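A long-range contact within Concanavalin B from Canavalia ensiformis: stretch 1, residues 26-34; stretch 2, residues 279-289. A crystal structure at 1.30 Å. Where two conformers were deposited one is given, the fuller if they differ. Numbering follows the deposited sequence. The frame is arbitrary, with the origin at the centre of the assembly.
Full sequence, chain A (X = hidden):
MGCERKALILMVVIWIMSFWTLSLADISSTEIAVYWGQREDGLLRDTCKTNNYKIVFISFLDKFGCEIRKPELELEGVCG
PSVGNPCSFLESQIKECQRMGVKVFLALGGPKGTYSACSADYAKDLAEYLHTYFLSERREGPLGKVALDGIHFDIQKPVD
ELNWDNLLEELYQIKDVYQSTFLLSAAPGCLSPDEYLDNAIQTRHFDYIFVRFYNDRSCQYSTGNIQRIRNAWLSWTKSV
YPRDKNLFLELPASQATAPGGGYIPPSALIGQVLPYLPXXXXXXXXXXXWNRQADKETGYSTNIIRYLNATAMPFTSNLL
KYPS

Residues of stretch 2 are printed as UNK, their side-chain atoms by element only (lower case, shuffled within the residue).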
# COMPACT_ATOMS: atom_id res chain seq x y z
N ASP A 26 7.47 11.65 14.38
CA ASP A 26 8.91 11.41 14.60
C ASP A 26 9.25 9.97 14.34
O ASP A 26 8.40 9.13 13.99
CB ASP A 26 9.29 11.79 16.03
CG ASP A 26 8.56 10.95 17.07
OD1 ASP A 26 7.74 10.07 16.67
OD2 ASP A 26 8.81 11.19 18.35
N ILE A 27 10.52 9.63 14.47
CA ILE A 27 10.90 8.26 14.19
C ILE A 27 10.22 7.28 15.15
O ILE A 27 9.77 6.23 14.71
CB ILE A 27 12.42 8.10 14.23
CG1 ILE A 27 13.03 8.89 13.06
CG2 ILE A 27 12.80 6.64 14.17
CD1 ILE A 27 14.52 9.11 13.18
N SER A 28 10.11 7.63 16.43
CA SER A 28 9.53 6.71 17.41
C SER A 28 8.08 6.33 17.08
O SER A 28 7.61 5.26 17.50
CB SER A 28 9.59 7.34 18.81
OG SER A 28 8.70 8.45 18.87
N SER A 29 7.36 7.20 16.37
CA SER A 29 5.96 6.98 16.00
C SER A 29 5.76 6.27 14.65
O SER A 29 4.63 6.16 14.17
CB SER A 29 5.22 8.32 15.95
OG SER A 29 5.73 9.14 14.91
N THR A 30 6.84 5.77 14.06
CA THR A 30 6.78 5.00 12.83
C THR A 30 5.66 3.95 12.87
O THR A 30 5.61 3.12 13.78
CB THR A 30 8.15 4.27 12.64
OG1 THR A 30 9.18 5.21 12.35
CG2 THR A 30 8.12 3.22 11.53
N GLU A 31 4.83 3.95 11.84
CA GLU A 31 3.89 2.87 11.58
C GLU A 31 4.42 2.05 10.41
O GLU A 31 4.96 2.64 9.48
CB GLU A 31 2.49 3.43 11.28
CG GLU A 31 1.87 4.17 12.46
CD GLU A 31 0.51 4.82 12.15
OE1 GLU A 31 0.17 5.03 10.97
OE2 GLU A 31 -0.19 5.14 13.12
N ILE A 32 4.20 0.74 10.43
CA ILE A 32 4.69 -0.11 9.37
C ILE A 32 3.52 -0.78 8.65
O ILE A 32 2.65 -1.40 9.28
CB ILE A 32 5.65 -1.18 9.92
CG1 ILE A 32 6.77 -0.52 10.73
CG2 ILE A 32 6.20 -2.03 8.78
CD1 ILE A 32 7.76 -1.51 11.34
N ALA A 33 3.55 -0.68 7.33
CA ALA A 33 2.60 -1.38 6.48
C ALA A 33 3.35 -2.51 5.76
O ALA A 33 4.57 -2.43 5.57
CB ALA A 33 2.04 -0.42 5.44
N VAL A 34 2.61 -3.53 5.33
CA VAL A 34 3.21 -4.62 4.61
C VAL A 34 2.26 -5.16 3.57
O VAL A 34 1.04 -5.16 3.77
CB VAL A 34 3.64 -5.74 5.58
CG1 VAL A 34 2.45 -6.43 6.23
CG2 VAL A 34 4.58 -6.75 4.94
N UNK A 279 11.17 17.81 6.77
CA UNK A 279 9.84 17.83 7.37
C UNK A 279 9.45 16.50 8.00
O UNK A 279 8.27 16.17 8.14
c UNK A 279 8.76 18.35 6.41
o UNK A 279 9.40 20.58 6.93
c UNK A 279 8.91 19.82 6.08
o UNK A 279 8.50 20.20 4.98
N UNK A 280 10.46 15.78 8.48
CA UNK A 280 10.27 14.56 9.24
C UNK A 280 9.17 14.70 10.27
O UNK A 280 8.29 13.86 10.38
c UNK A 280 12.98 13.00 11.64
c UNK A 280 11.64 13.10 10.95
c UNK A 280 11.60 14.22 9.93
c UNK A 280 11.35 11.81 10.22
N UNK A 281 9.22 15.78 11.05
CA UNK A 281 8.34 15.88 12.19
C UNK A 281 6.87 16.13 11.85
O UNK A 281 6.02 15.90 12.70
c UNK A 281 8.85 16.96 13.16
c UNK A 281 10.25 16.68 13.72
n UNK A 281 11.57 14.76 14.39
c UNK A 281 10.37 15.33 14.43
o UNK A 281 9.42 14.82 15.02
N UNK A 282 6.59 16.61 10.65
CA UNK A 282 5.23 16.87 10.26
C UNK A 282 4.69 15.98 9.15
O UNK A 282 3.50 15.85 9.04
c UNK A 282 5.27 19.26 11.03
c UNK A 282 5.02 18.33 9.84
o UNK A 282 5.93 18.65 8.79
N UNK A 283 5.56 15.36 8.35
CA UNK A 283 5.09 14.64 7.17
C UNK A 283 5.30 13.14 7.24
O UNK A 283 4.62 12.40 6.54
c UNK A 283 4.00 17.02 5.57
n UNK A 283 2.68 15.82 2.39
c UNK A 283 5.47 16.66 5.68
n UNK A 283 4.03 17.62 2.82
n UNK A 283 3.30 16.27 4.55
c UNK A 283 5.73 15.18 5.90
c UNK A 283 3.33 16.57 3.26
N UNK A 284 6.30 12.67 8.01
CA UNK A 284 6.66 11.26 8.00
C UNK A 284 5.69 10.44 8.86
O UNK A 284 5.56 10.68 10.07
c UNK A 284 8.80 8.78 7.83
c UNK A 284 8.86 7.94 10.43
c UNK A 284 8.52 9.24 10.12
c UNK A 284 8.07 11.09 8.51
c UNK A 284 9.19 7.07 9.44
o UNK A 284 9.53 5.77 9.72
c UNK A 284 8.48 9.68 8.82
c UNK A 284 9.15 7.47 8.13
N UNK A 285 5.06 9.45 8.23
CA UNK A 285 4.15 8.56 8.90
C UNK A 285 4.73 7.17 9.18
O UNK A 285 4.27 6.47 10.09
c UNK A 285 2.88 8.41 8.08
N UNK A 286 5.70 6.74 8.39
CA UNK A 286 6.22 5.40 8.57
C UNK A 286 6.74 4.82 7.28
O UNK A 286 7.15 5.53 6.35
N UNK A 287 6.73 3.49 7.24
CA UNK A 287 7.28 2.77 6.13
C UNK A 287 6.32 1.67 5.70
O UNK A 287 5.49 1.21 6.50
c UNK A 287 8.65 2.16 6.45
c UNK A 287 8.58 1.12 7.51
c UNK A 287 9.66 3.26 6.81
c UNK A 287 9.90 0.39 7.76
N UNK A 288 6.43 1.26 4.44
CA UNK A 288 5.79 0.07 3.95
C UNK A 288 6.84 -0.88 3.43
O UNK A 288 7.82 -0.44 2.85
c UNK A 288 4.79 0.37 2.83
N UNK A 289 6.60 -2.17 3.62
CA UNK A 289 7.55 -3.18 3.19
C UNK A 289 6.95 -4.09 2.11
O UNK A 289 5.90 -4.74 2.30
c UNK A 289 10.08 -2.69 4.84
c UNK A 289 8.01 -4.02 4.37
c UNK A 289 9.06 -4.04 6.66
c UNK A 289 8.80 -3.22 5.41
O HOH W 1 6.55 12.45 11.89
O HOH W 2 6.45 14.31 15.20
O HOH W 3 12.77 11.79 15.44
O HOH W 4 5.76 9.02 12.47

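Position 279 carries two carbons, the second bearing two oxygens, and stays out of reach of stretch 1. A carboxylate one carbon beyond CB makes it Asp 279. Position 280 has four carbons forked at the second and points toward stretch 1, one tip lying 4.3 Å from CG1 of Ile 27. This is Leu 280, and the tip is CD2. At 281 three carbons end in one oxygen and one nitrogen, an amide, with the oxygen 3.2 Å from CB of Asp 26; the residue is Gln 281. Position 282 shows one carbon carrying an oxygen and a carbon, faces away and touches nothing on stretch 1: Thr 282. Position 283 has three carbons, a nitrogen, and a carbon with two more nitrogens, all out of reach of stretch 1. This guanidinium identifies Arg 283, hydrogen-bonded elsewhere in the structure.

At 284 one carbon leads to a six-carbon ring bearing an oxygen, which lies 2.7 Å from OG1 of Thr 30. It is Tyr 284, whose OH donates to that OG1, while OG1 in turn donates to O of Ile 27 (2.6 Å), so the phenol fastens the turn before the strand. Position 285 has a single carbon, directed sideways and not in contact with stretch 1, which its backbone O meets instead: Ala 285. Position 286 has no side-chain atom, and its CA lies 3.2 Å from O of Glu 31. An ideal CB would fall 1.9 Å from that oxygen, and the backbone angles alone call for glycine; this is Gly 286.

Position 287 has four carbons forked at the first, one arm two carbons long, packed against Ile 32. It is Ile 287, with CG1 4.0 Å from CG1 of Ile 32. The lone carbon at 288 meets CB of Ala 33 at 3.9 Å, giving Ala 288. Position 289 has four carbons forked at the second, one tip 4.1 Å from CG2 of Ile 32: Leu 289, through CD1.

The contact is a parallel strand pairing preceded by a hydrated junction. N of Glu 31 donates to O of Ala 285 (3.1 Å), N of Ile 287 to O of Glu 31 (3.0 Å), N of Ala 33 to O of Ile 287 (2.8 Å) and N of Leu 289 to O of Ala 33 (2.8 Å). Ile 32, Val 34, Ile 287 and Leu 289 share one face of the sheet; the paired alanines lie on the other. One water accepts from N of Asp 26 (2.8 Å) and donates to O of Leu 280 and O of Tyr 284 (both 2.7 Å).

Stretch 2 (279-289) DLQTRYAGIAL
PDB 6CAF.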